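Local coordinates for protein succinyl-CoA:3-ketoacid coenzyme A transferase subunit B (Helicobacter pylori, PDB 3RRL) that catalyses transfer of coenzyme A from succinyl-CoA to a 3-oxo acid, yielding a 3-oxoacyl-CoA and succinate, at residues S191-Q194 and V195-K198; P26-V29 and A30-V33; E12-E15 and G16-V19. All blocks are in the same frame, centred on the assembly; numbering follows the deposited sequence.

Contact 1. Residues S191-Q194 and V195-K198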
ATOM      1  N   SER B 191     -36.714  30.288 -14.856  1.00 42.91           N
ATOM      2  CA  SER B 191     -38.030  30.145 -14.249  1.00 44.52           C
ATOM      3  C   SER B 191     -38.275  28.709 -13.834  1.00 40.40           C
ATOM      4  O   SER B 191     -37.736  27.780 -14.434  1.00 39.52           O
ATOM      5  CB  SER B 191     -39.130  30.573 -15.220  1.00 47.76           C
ATOM      6  OG  SER B 191     -39.476  29.491 -16.066  1.00 49.69           O
ATOM      7  N   LEU B 192     -39.073  28.533 -12.789  1.00 39.11           N
ATOM      8  CA  LEU B 192     -39.458  27.200 -12.357  1.00 42.18           C
ATOM      9  C   LEU B 192     -39.970  26.384 -13.542  1.00 45.45           C
ATOM     10  O   LEU B 192     -39.594  25.223 -13.722  1.00 48.00           O
ATOM     11  CB  LEU B 192     -40.522  27.278 -11.258  1.00 39.22           C
ATOM     12  CG  LEU B 192     -41.067  25.938 -10.754  1.00 40.15           C
ATOM     13  CD1 LEU B 192     -39.943  24.974 -10.414  1.00 37.82           C
ATOM     14  CD2 LEU B 192     -41.994  26.128  -9.556  1.00 41.32           C
ATOM     15  N   ASP B 193     -40.814  26.998 -14.358  1.00 45.05           N
ATOM     16  CA  ASP B 193     -41.411  26.303 -15.495  1.00 50.72           C
ATOM     17  C   ASP B 193     -40.393  25.910 -16.564  1.00 46.18           C
ATOM     18  O   ASP B 193     -40.540  24.870 -17.208  1.00 47.61           O
ATOM     19  CB  ASP B 193     -42.541  27.135 -16.112  1.00 57.65           C
ATOM     20  CG  ASP B 193     -43.867  26.948 -15.389  1.00 63.81           C
ATOM     21  OD1 ASP B 193     -43.861  26.666 -14.167  1.00 63.53           O
ATOM     22  OD2 ASP B 193     -44.918  27.080 -16.048  1.00 68.22           O
ATOM     23  N   GLN B 194     -39.380  26.746 -16.768  1.00 41.00           N
ATOM     24  CA  GLN B 194     -38.306  26.410 -17.701  1.00 47.26           C
ATOM     25  C   GLN B 194     -37.604  25.123 -17.264  1.00 45.41           C
ATOM     26  O   GLN B 194     -37.233  24.291 -18.091  1.00 48.07           O
ATOM     27  CB  GLN B 194     -37.293  27.555 -17.807  1.00 54.46           C
ATOM     28  CG  GLN B 194     -37.567  28.514 -18.955  1.00 63.16           C
ATOM     29  CD  GLN B 194     -37.203  29.954 -18.625  1.00 68.66           C
ATOM     30  OE1 GLN B 194     -36.432  30.219 -17.698  1.00 70.18           O
ATOM     31  NE2 GLN B 194     -37.768  30.898 -19.381  1.00 68.78           N
ATOM     32  N   VAL B 195     -37.433  24.963 -15.957  1.00 42.24           N
ATOM     33  CA  VAL B 195     -36.780  23.778 -15.414  1.00 43.95           C
ATOM     34  C   VAL B 195     -37.666  22.540 -15.556  1.00 45.85           C
ATOM     35  O   VAL B 195     -37.208  21.495 -16.013  1.00 49.03           O
ATOM     36  CB  VAL B 195     -36.383  23.976 -13.937  1.00 42.16           C
ATOM     37  CG1 VAL B 195     -35.734  22.721 -13.392  1.00 44.77           C
ATOM     38  CG2 VAL B 195     -35.440  25.152 -13.803  1.00 39.00           C
ATOM     39  N   LYS B 196     -38.932  22.659 -15.173  1.00 44.46           N
ATOM     40  CA  LYS B 196     -39.863  21.549 -15.326  1.00 46.63           C
ATOM     41  C   LYS B 196     -39.888  21.101 -16.775  1.00 50.14           C
ATOM     42  O   LYS B 196     -39.834  19.907 -17.076  1.00 50.82           O
ATOM     43  CB  LYS B 196     -41.273  21.962 -14.913  1.00 47.30           C
ATOM     44  CG  LYS B 196     -41.449  22.280 -13.447  1.00 48.47           C
ATOM     45  CD  LYS B 196     -42.892  22.686 -13.191  1.00 56.21           C
ATOM     46  CE  LYS B 196     -43.172  22.934 -11.721  1.00 60.99           C
ATOM     47  NZ  LYS B 196     -44.533  23.518 -11.546  1.00 63.67           N
ATOM     48  N   GLU B 197     -39.979  22.080 -17.667  1.00 52.64           N
ATOM     49  CA  GLU B 197     -40.056  21.832 -19.096  1.00 58.32           C
ATOM     50  C   GLU B 197     -38.819  21.106 -19.614  1.00 57.29           C
ATOM     51  O   GLU B 197     -38.915  20.206 -20.448  1.00 54.78           O
ATOM     52  CB  GLU B 197     -40.221  23.164 -19.823  1.00 68.80           C
ATOM     53  CG  GLU B 197     -40.269  23.065 -21.334  1.00 80.12           C
ATOM     54  CD  GLU B 197     -40.410  24.428 -21.989  1.00 88.26           C
ATOM     55  OE1 GLU B 197     -39.777  25.388 -21.495  1.00 90.36           O
ATOM     56  OE2 GLU B 197     -41.159  24.540 -22.985  1.00 90.39           O
ATOM     57  N   LYS B 198     -37.652  21.496 -19.115  1.00 56.80           N
ATOM     58  CA  LYS B 198     -36.400  20.949 -19.625  1.00 59.96           C
ATOM     59  C   LYS B 198     -35.874  19.742 -18.847  1.00 54.96           C
ATOM     60  O   LYS B 198     -34.766  19.278 -19.096  1.00 54.59           O
ATOM     61  CB  LYS B 198     -35.331  22.037 -19.747  1.00 64.63           C
ATOM     62  CG  LYS B 198     -35.626  23.053 -20.839  1.00 70.32           C
ATOM     63  CD  LYS B 198     -34.395  23.881 -21.163  1.00 76.68           C
ATOM     64  CE  LYS B 198     -34.667  24.850 -22.302  1.00 82.01           C
ATOM     65  NZ  LYS B 198     -33.415  25.524 -22.752  1.00 85.93           N
TER

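Contact 2. Residues P26-V29 and A30-V33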
ATOM      1  N   PRO B  26     -15.075  20.910 -14.646  1.00 34.41           N
ATOM      2  CA  PRO B  26     -14.643  21.074 -13.255  1.00 32.38           C
ATOM      3  C   PRO B  26     -13.310  21.795 -13.096  1.00 32.96           C
ATOM      4  O   PRO B  26     -13.149  22.559 -12.141  1.00 32.41           O
ATOM      5  CB  PRO B  26     -14.531  19.630 -12.755  1.00 29.67           C
ATOM      6  CG  PRO B  26     -15.554  18.896 -13.552  1.00 31.40           C
ATOM      7  CD  PRO B  26     -15.490  19.524 -14.929  1.00 31.18           C
ATOM      8  N   THR B  27     -12.368  21.559 -14.004  1.00 35.16           N
ATOM      9  CA  THR B  27     -11.058  22.183 -13.879  1.00 38.56           C
ATOM     10  C   THR B  27     -11.189  23.703 -13.874  1.00 36.45           C
ATOM     11  O   THR B  27     -10.419  24.401 -13.229  1.00 38.25           O
ATOM     12  CB  THR B  27     -10.112  21.753 -15.009  1.00 46.07           C
ATOM     13  OG1 THR B  27     -10.707  22.062 -16.274  1.00 48.12           O
ATOM     14  CG2 THR B  27      -9.847  20.259 -14.931  1.00 47.24           C
ATOM     15  N   LEU B  28     -12.183  24.213 -14.586  1.00 36.53           N
ATOM     16  CA  LEU B  28     -12.385  25.652 -14.662  1.00 36.89           C
ATOM     17  C   LEU B  28     -12.734  26.283 -13.318  1.00 38.84           C
ATOM     18  O   LEU B  28     -12.525  27.486 -13.123  1.00 38.43           O
ATOM     19  CB  LEU B  28     -13.442  25.984 -15.711  1.00 34.40           C
ATOM     20  CG  LEU B  28     -12.917  25.742 -17.128  1.00 40.79           C
ATOM     21  CD1 LEU B  28     -13.879  26.266 -18.177  1.00 45.93           C
ATOM     22  CD2 LEU B  28     -11.536  26.373 -17.288  1.00 36.68           C
ATOM     23  N   VAL B  29     -13.249  25.474 -12.391  1.00 35.07           N
ATOM     24  CA  VAL B  29     -13.680  25.992 -11.094  1.00 36.16           C
ATOM     25  C   VAL B  29     -12.517  26.548 -10.278  1.00 38.00           C
ATOM     26  O   VAL B  29     -12.695  27.468  -9.478  1.00 37.56           O
ATOM     27  CB  VAL B  29     -14.453  24.928 -10.259  1.00 41.75           C
ATOM     28  CG1 VAL B  29     -14.790  25.473  -8.887  1.00 40.19           C
ATOM     29  CG2 VAL B  29     -15.733  24.513 -10.975  1.00 37.43           C
ATOM     30  N   ALA B  30     -11.326  25.994 -10.484  1.00 40.02           N
ATOM     31  CA  ALA B  30     -10.142  26.458  -9.770  1.00 45.47           C
ATOM     32  C   ALA B  30      -9.877  27.939 -10.023  1.00 49.06           C
ATOM     33  O   ALA B  30      -9.386  28.647  -9.148  1.00 50.04           O
ATOM     34  CB  ALA B  30      -8.932  25.637 -10.165  1.00 46.53           C
ATOM     35  N   ASN B  31     -10.208  28.406 -11.221  1.00 52.72           N
ATOM     36  CA  ASN B  31      -9.969  29.801 -11.577  1.00 57.42           C
ATOM     37  C   ASN B  31     -10.830  30.803 -10.803  1.00 57.78           C
ATOM     38  O   ASN B  31     -10.485  31.979 -10.707  1.00 60.47           O
ATOM     39  CB  ASN B  31     -10.135  30.002 -13.086  1.00 60.84           C
ATOM     40  CG  ASN B  31      -9.190  29.127 -13.895  1.00 63.53           C
ATOM     41  OD1 ASN B  31      -8.166  28.665 -13.384  1.00 64.76           O
ATOM     42  ND2 ASN B  31      -9.529  28.896 -15.161  1.00 61.76           N
ATOM     43  N   GLU B  32     -11.929  30.340 -10.240  1.00 54.46           N
ATOM     44  CA  GLU B  32     -12.825  31.202  -9.498  1.00 52.27           C
ATOM     45  C   GLU B  32     -12.467  31.311  -8.038  1.00 57.72           C
ATOM     46  O   GLU B  32     -13.106  32.023  -7.289  1.00 59.15           O
ATOM     47  CB  GLU B  32     -14.247  30.697  -9.635  1.00 46.09           C
ATOM     48  CG  GLU B  32     -14.686  30.509 -11.063  1.00 46.76           C
ATOM     49  CD  GLU B  32     -14.674  31.792 -11.850  1.00 51.78           C
ATOM     50  OE1 GLU B  32     -14.827  32.864 -11.247  1.00 48.19           O
ATOM     51  OE2 GLU B  32     -14.516  31.729 -13.075  1.00 57.66           O
ATOM     52  N   VAL B  33     -11.457  30.577  -7.625  1.00 59.47           N
ATOM     53  CA  VAL B  33     -11.108  30.526  -6.224  1.00 64.42           C
ATOM     54  C   VAL B  33      -9.665  30.891  -5.984  1.00 70.30           C
ATOM     55  O   VAL B  33      -9.031  30.348  -5.104  1.00 71.80           O
ATOM     56  CB  VAL B  33     -11.372  29.140  -5.655  1.00 65.83           C
ATOM     57  CG1 VAL B  33     -11.216  29.163  -4.167  1.00 67.42           C
ATOM     58  CG2 VAL B  33     -12.761  28.687  -6.011  1.00 65.07           C
TER

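Contact 3. Residues E12-E15 and G16-V19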
ATOM      1  N   GLU B  12     -19.221  26.113  -3.743  1.00 33.76           N
ATOM      2  CA  GLU B  12     -19.154  24.882  -2.950  1.00 37.35           C
ATOM      3  C   GLU B  12     -17.769  24.636  -2.336  1.00 36.03           C
ATOM      4  O   GLU B  12     -17.603  23.784  -1.456  1.00 32.21           O
ATOM      5  CB  GLU B  12     -19.589  23.678  -3.794  1.00 37.22           C
ATOM      6  CG  GLU B  12     -21.021  23.788  -4.309  1.00 39.37           C
ATOM      7  CD  GLU B  12     -22.041  23.751  -3.183  1.00 45.26           C
ATOM      8  OE1 GLU B  12     -21.907  22.874  -2.298  1.00 48.55           O
ATOM      9  OE2 GLU B  12     -22.965  24.599  -3.174  1.00 42.09           O
ATOM     10  N   LEU B  13     -16.772  25.381  -2.800  1.00 38.68           N
ATOM     11  CA  LEU B  13     -15.420  25.225  -2.270  1.00 42.67           C
ATOM     12  C   LEU B  13     -15.253  26.023  -0.988  1.00 44.23           C
ATOM     13  O   LEU B  13     -15.533  27.220  -0.946  1.00 46.50           O
ATOM     14  CB  LEU B  13     -14.376  25.643  -3.301  1.00 45.36           C
ATOM     15  CG  LEU B  13     -14.402  24.849  -4.603  1.00 47.13           C
ATOM     16  CD1 LEU B  13     -13.187  25.180  -5.436  1.00 50.14           C
ATOM     17  CD2 LEU B  13     -14.425  23.383  -4.287  1.00 48.27           C
ATOM     18  N   LYS B  14     -14.805  25.344   0.060  1.00 40.55           N
ATOM     19  CA  LYS B  14     -14.674  25.951   1.381  1.00 43.53           C
ATOM     20  C   LYS B  14     -13.244  25.842   1.901  1.00 43.21           C
ATOM     21  O   LYS B  14     -12.524  24.895   1.573  1.00 39.83           O
ATOM     22  CB  LYS B  14     -15.626  25.274   2.369  1.00 46.12           C
ATOM     23  CG  LYS B  14     -17.090  25.269   1.941  1.00 50.49           C
ATOM     24  CD  LYS B  14     -17.713  26.644   2.114  1.00 55.46           C
ATOM     25  CE  LYS B  14     -19.236  26.583   2.065  1.00 57.33           C
ATOM     26  NZ  LYS B  14     -19.860  27.838   2.597  1.00 58.65           N
ATOM     27  N   GLU B  15     -12.852  26.807   2.731  1.00 45.92           N
ATOM     28  CA  GLU B  15     -11.522  26.838   3.323  1.00 51.51           C
ATOM     29  C   GLU B  15     -11.183  25.523   4.007  1.00 46.61           C
ATOM     30  O   GLU B  15     -11.976  25.003   4.792  1.00 42.51           O
ATOM     31  CB  GLU B  15     -11.432  27.971   4.348  1.00 63.05           C
ATOM     32  CG  GLU B  15     -11.316  29.362   3.745  1.00 73.50           C
ATOM     33  CD  GLU B  15      -9.881  29.770   3.486  1.00 82.80           C
ATOM     34  OE1 GLU B  15      -8.962  29.074   3.971  1.00 85.79           O
ATOM     35  OE2 GLU B  15      -9.670  30.793   2.801  1.00 86.21           O
ATOM     36  N   GLY B  16     -10.003  24.986   3.701  1.00 45.59           N
ATOM     37  CA  GLY B  16      -9.502  23.814   4.394  1.00 41.68           C
ATOM     38  C   GLY B  16      -9.893  22.510   3.736  1.00 38.16           C
ATOM     39  O   GLY B  16      -9.547  21.433   4.212  1.00 40.73           O
HETATM   40  N   MSE B  17     -10.614  22.602   2.630  1.00 36.15           N
HETATM   41  CA  MSE B  17     -11.038  21.407   1.927  1.00 34.10           C
HETATM   42  C   MSE B  17      -9.918  20.797   1.115  1.00 37.77           C
HETATM   43  O   MSE B  17      -9.002  21.491   0.665  1.00 39.45           O
HETATM   44  CB  MSE B  17     -12.188  21.724   0.994  1.00 34.12           C
HETATM   45  CG  MSE B  17     -13.520  21.831   1.689  1.00 39.19           C
HETATM   46 SE   MSE B  17     -14.923  21.814   0.364  0.54 35.21          SE
HETATM   47  CE  MSE B  17     -16.443  21.577   1.558  1.00 47.13           C
ATOM     48  N   TYR B  18     -10.001  19.485   0.936  1.00 32.64           N
ATOM     49  CA  TYR B  18      -9.183  18.793  -0.037  1.00 26.76           C
ATOM     50  C   TYR B  18     -10.114  18.440  -1.190  1.00 31.03           C
ATOM     51  O   TYR B  18     -11.148  17.806  -0.986  1.00 33.20           O
ATOM     52  CB  TYR B  18      -8.568  17.545   0.580  1.00 24.15           C
ATOM     53  CG  TYR B  18      -7.601  17.842   1.713  1.00 27.25           C
ATOM     54  CD1 TYR B  18      -6.246  18.061   1.463  1.00 28.90           C
ATOM     55  CD2 TYR B  18      -8.041  17.904   3.031  1.00 28.59           C
ATOM     56  CE1 TYR B  18      -5.349  18.329   2.503  1.00 31.38           C
ATOM     57  CE2 TYR B  18      -7.155  18.166   4.074  1.00 29.76           C
ATOM     58  CZ  TYR B  18      -5.816  18.382   3.803  1.00 32.96           C
ATOM     59  OH  TYR B  18      -4.952  18.649   4.841  1.00 35.83           O
ATOM     60  N   VAL B  19      -9.753  18.865  -2.398  1.00 30.72           N
ATOM     61  CA  VAL B  19     -10.667  18.808  -3.528  1.00 30.80           C
ATOM     62  C   VAL B  19     -10.036  18.146  -4.738  1.00 29.69           C
ATOM     63  O   VAL B  19      -8.856  18.352  -5.031  1.00 27.13           O
ATOM     64  CB  VAL B  19     -11.129  20.229  -3.932  1.00 30.32           C
ATOM     65  CG1 VAL B  19     -12.034  20.174  -5.154  1.00 30.11           C
ATOM     66  CG2 VAL B  19     -11.836  20.898  -2.769  1.00 33.08           C
TER

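Contact 1. Residues S191-Q194 and V195-K198
Leu192 and Lys196 meet one turn apart on helix 192-198, through both backbone and side chains. Lys196 N reaches Leu192 O at 3.0 Å. Glu197 N reaches Asp193 O at 2.9 Å in the same helical pattern. A capping box precedes these bonds. Ser191 is the N-cap, and Ser191 OG accepts from Gln194 N at 2.8 Å. In return Ser191 N donates to Gln194 OE1 at 2.9 Å, from above the plane of that amide, 45° out of it. The bent Gln194 side chain curls back to make this second bond. Gln194 N, in the first turn, and Ser191 N, just before the helix, each gain a side-chain acceptor.

The tight part is the Val195 side. Val195 is buried, and its CG2, set beside its own backbone N, lies 3.5 Å from Ser191 O. The other side is loose. Lys196 runs extended back past Leu192, and its CE meets Leu192 CG at 3.8 Å, methylene against branch point. Beyond that, Lys196 NZ stays 4.2 Å from Asp193 OD1. This is too far for a salt bridge, so any attraction is probably weak and solvent-screened. Asp193, Lys196 and Glu197 are all exposed.

Val195 packs on Leu186 of strand 180-186 and on Ala172 and Phe174 of strand 172-177. Leu192 touches Leu183, and Lys196 touches Phe203. The helix is the crossover of the beta-alpha-beta unit that joins strand 180-186 to strand 204-205, laid on the sheet by its Val195 face.

Contact 2. Residues P26-V29 and A30-V33
Ala30, Asn31 and Glu32 each turn their N-H back to the carbonyl three residues earlier, a 3-10-like bonding pattern in the loop between strands 18-21 and 39-42. The bond from Ala30 N to Thr27 O is weak. Asn31 N to Leu28 O and Glu32 N to Val29 O are both 3.1 Å.

The side chains fan out from these helical turns. Those of Leu28 and Asn31 cross at a slant, and the methyl Leu28 CD2 lies 3.9 Å from the amide nitrogen Asn31 ND2. This is a contact of methyl with amide, not a polar bond. Leu28 also touches Ile6 of helix 2-10. Asn31 has CG beside its own backbone N (chi1 -59°), which sets the amide near the Leu28 carbonyl as well. Closer to the backbone, Ala30 CB rests 3.6 Å from Thr27 O. Val33 CG2 comes 3.7 Å from Val29 O, roughly at right angles to the Glu32 N bond to that oxygen. Thr27 OG1 turns to Gly24 O.

Val29 is buried, packing on Ala9 of helix 2-10 and on Leu13, which Val33 also touches. Glu32 is exposed, yet its side chain lies on Ile6 and Ala10 of that helix. The chemistry implies turns held by backbone bonds and fixed to helix 2-10 largely by apolar packing, with Asn31 on the exposed side.

Contact 3. Residues E12-E15 and G16-V19
Glu12 meets Met17, a selenomethionine, through its backbone: Glu12 O lies 3.8 Å from Met17 SE. Its carboxylate is engaged away from the turn, in salt bridges with Lys134 and Arg8. The next residue, Leu13, is buried and turns its CD2 methyl to Val19 CG2 at 3.9 Å. The two side chains cross at about a right angle, and both pack on Leu95 of strand 95-98.

Lys14 meets Met17 through both its backbone and its side chain. Lys14 O accepts from Met17 N at 3.2 Å, with an N-H...O angle of 148°. The Lys14 side chain lies beside that of Met17, the two pointing the same way, with Lys14 CG 3.8 Å from Met17 CE. Met17 is extended beyond CG and lies back along the first segment. This puts Met17 SE 3.5 Å from Lys14 N. The lysine CB and CG run beside the selenomethionine methyl, while the amine leads off to the exposed side.

Glu15 is the second residue of the turn. It is exposed, and its OE2 has a weak hydrogen bond to Asn37 N. Gly16 follows with a positive phi of 91°, a backbone shape that suits glycine.

Lys14 to Met17 is a type II beta turn with glycine at its third position, where this turn usually has one. It reverses the chain after helix 2-10 and leads into strand 18-21, whose Val19 pairs by backbone bonds with strand 39-42 inside the large mixed sheet.

Along the chain contact 3 comes first, contact 2 soon after, and contact 1 close to the C-terminus. Contacts 2 and 3 are neighbours, with centres 12 Å apart. Contact 3 runs into strand 18-21, and contact 2 lies in the connection from that strand to strand 39-42. They touch through Leu13, whose CD1 lies 3.6 Å from Val33 CG2. The side chains of Thr27 and Val19 lie about 10 and 11 Å from that of Glu43, the predicted active-site residue. Contact 1 sits apart, its centre about 27 Å from that of contact 2 and 31 Å from that of contact 3. It covers the other end of the same mixed sheet.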